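LC-Est1C (Uncultured organism, PDB 3WYD) hydrolyses carboxylic ester bonds as the C-terminal esterase domain of a metagenome-derived enzyme with an alpha/beta hydrolase fold. Local coordinates at residues L137-G142 and Q157-G162. Residues are numbered along the deposited sequence; the frame is centred on the assembly and turned at random.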
loop_
_atom_site.group_PDB
_atom_site.type_symbol
_atom_site.label_atom_id
_atom_site.label_comp_id
_atom_site.label_asym_id
_atom_site.label_seq_id
_atom_site.Cartn_x
_atom_site.Cartn_y
_atom_site.Cartn_z
ATOM N N LEU A 137 4.417 -19.085 -4.828
ATOM C CA LEU A 137 4.106 -17.656 -4.721
ATOM C C LEU A 137 4.912 -16.859 -5.723
ATOM O O LEU A 137 6.039 -17.240 -6.056
ATOM C CB LEU A 137 4.466 -17.111 -3.331
ATOM C CG LEU A 137 3.859 -17.866 -2.150
ATOM C CD1 LEU A 137 4.565 -17.384 -0.871
ATOM C CD2 LEU A 137 2.373 -17.632 -2.049
ATOM N N ALA A 138 4.406 -15.697 -6.157
ATOM C CA ALA A 138 5.189 -14.801 -7.026
ATOM C C ALA A 138 4.905 -13.334 -6.662
ATOM O O ALA A 138 4.112 -12.643 -7.333
ATOM C CB ALA A 138 4.879 -15.087 -8.511
ATOM N N PRO A 139 5.573 -12.828 -5.620
ATOM C CA PRO A 139 5.455 -11.383 -5.336
ATOM C C PRO A 139 6.264 -10.506 -6.284
ATOM O O PRO A 139 7.479 -10.762 -6.535
ATOM C CB PRO A 139 5.977 -11.259 -3.897
ATOM C CG PRO A 139 6.918 -12.441 -3.767
ATOM C CD PRO A 139 6.404 -13.543 -4.641
ATOM N N VAL A 140 5.612 -9.453 -6.777
ATOM C CA VAL A 140 6.226 -8.546 -7.757
ATOM C C VAL A 140 6.282 -7.120 -7.183
ATOM O O VAL A 140 5.241 -6.561 -6.824
ATOM C CB VAL A 140 5.400 -8.555 -9.067
ATOM C CG1 VAL A 140 6.036 -7.612 -10.095
ATOM C CG2 VAL A 140 5.348 -10.011 -9.634
ATOM N N ALA A 141 7.493 -6.564 -7.081
ATOM C CA ALA A 141 7.718 -5.196 -6.589
ATOM C C ALA A 141 7.099 -5.000 -5.211
ATOM O O ALA A 141 6.528 -3.957 -4.886
ATOM C CB ALA A 141 7.234 -4.132 -7.632
ATOM N N GLY A 142 7.299 -6.020 -4.372
ATOM C CA GLY A 142 6.830 -5.972 -2.985
ATOM C C GLY A 142 7.935 -6.008 -1.958
ATOM O O GLY A 142 9.052 -5.543 -2.175
ATOM N N GLN A 157 9.203 -19.888 -4.482
ATOM C CA GLN A 157 8.850 -18.506 -4.691
ATOM C C GLN A 157 9.594 -17.970 -5.904
ATOM O O GLN A 157 10.811 -18.173 -6.042
ATOM C CB GLN A 157 9.239 -17.702 -3.460
ATOM C CG GLN A 157 8.303 -18.049 -2.275
ATOM C CD GLN A 157 8.851 -17.602 -0.932
ATOM O OE1 GLN A 157 9.175 -16.437 -0.742
ATOM N NE2 GLN A 157 9.092 -18.567 -0.039
ATOM N N LEU A 158 8.883 -17.259 -6.773
ATOM C CA LEU A 158 9.456 -16.425 -7.806
ATOM C C LEU A 158 9.288 -14.970 -7.424
ATOM O O LEU A 158 8.156 -14.531 -7.184
ATOM C CB LEU A 158 8.683 -16.677 -9.115
ATOM C CG LEU A 158 9.126 -15.743 -10.256
ATOM C CD1 LEU A 158 10.494 -16.214 -10.779
ATOM C CD2 LEU A 158 8.150 -15.763 -11.400
ATOM N N VAL A 159 10.395 -14.261 -7.277
ATOM C CA VAL A 159 10.375 -12.887 -6.817
ATOM C C VAL A 159 10.819 -12.000 -7.973
ATOM O O VAL A 159 11.805 -12.292 -8.598
ATOM C CB VAL A 159 11.329 -12.681 -5.642
ATOM C CG1 VAL A 159 11.306 -11.211 -5.161
ATOM C CG2 VAL A 159 10.928 -13.613 -4.467
ATOM N N VAL A 160 10.064 -10.929 -8.248
ATOM C CA VAL A 160 10.404 -9.994 -9.353
ATOM C C VAL A 160 10.510 -8.593 -8.808
ATOM O O VAL A 160 9.666 -8.174 -7.995
ATOM C CB VAL A 160 9.332 -10.024 -10.422
ATOM C CG1 VAL A 160 9.626 -8.995 -11.512
ATOM C CG2 VAL A 160 9.193 -11.409 -11.020
ATOM N N HIS A 161 11.596 -7.876 -9.133
ATOM C CA HIS A 161 11.671 -6.475 -8.710
ATOM C C HIS A 161 12.546 -5.735 -9.677
ATOM O O HIS A 161 13.549 -6.280 -10.140
ATOM C CB HIS A 161 12.285 -6.345 -7.287
ATOM C CG HIS A 161 11.740 -5.211 -6.469
ATOM N ND1 HIS A 161 11.043 -5.429 -5.299
ATOM C CD2 HIS A 161 11.749 -3.870 -6.662
ATOM C CE1 HIS A 161 10.708 -4.265 -4.762
ATOM N NE2 HIS A 161 11.072 -3.303 -5.601
ATOM N N GLY A 162 12.218 -4.471 -9.905
ATOM C CA GLY A 162 13.081 -3.647 -10.774
ATOM C C GLY A 162 14.124 -2.906 -9.962
ATOM O O GLY A 162 13.837 -2.413 -8.875
#
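Leu-137 O accepts a hydrogen bond from Leu-158 N at 2.9 Å. Two more backbone bonds follow: Val-160 N to Pro-139 O at 3.1 Å, and Ala-141 N to Val-160 O at 2.9 Å. Pro-139 has no N-H to give to Leu-158 O. That oxygen instead takes a CA-H...O contact from Ala-138 CA at 3.0 Å, and the CD of the proline ring rests beside it.

Strands 136-140 and 157-162 are parallel neighbours in the central sheet of the alpha/beta hydrolase fold, next in line after strand 110-116, which leads to the probable nucleophile elbow at Ser-117. Ala-141 and Gly-142 belong to the loop that follows the first strand.

Apolar contacts lie on both faces of the pair. Val-140 and Val-160 run alongside each other, with Val-140 CG2 4.1 Å from Val-160 CB. In both, CG1 is anti to the backbone N (chi1 -180° and 176°), which turns matching branches to the same side. Ala-138 meets Leu-158 on that face, packed against helix 205-213. Leu-137 and the aliphatic part of Gln-157 pair on the other, towards helix 118-129, where Trp-124 NE1 is hydrogen-bonded to Gln-157 OE1.

At the C-terminal end Ala-141 CA makes a CH-pi contact over one face of the His-161 ring, 3.7 Å from the centroid. Gly-142 O lies at the ring edge, in plane, 3.3 Å from His-161 CE1. Ser-173 OG is hydrogen-bonded to ND1 and Val-168 O to NE2; together they would hold the ring's rotation. Ala-141 CB lies against Asp-165, probably the acid of a Ser-His-Asp triad.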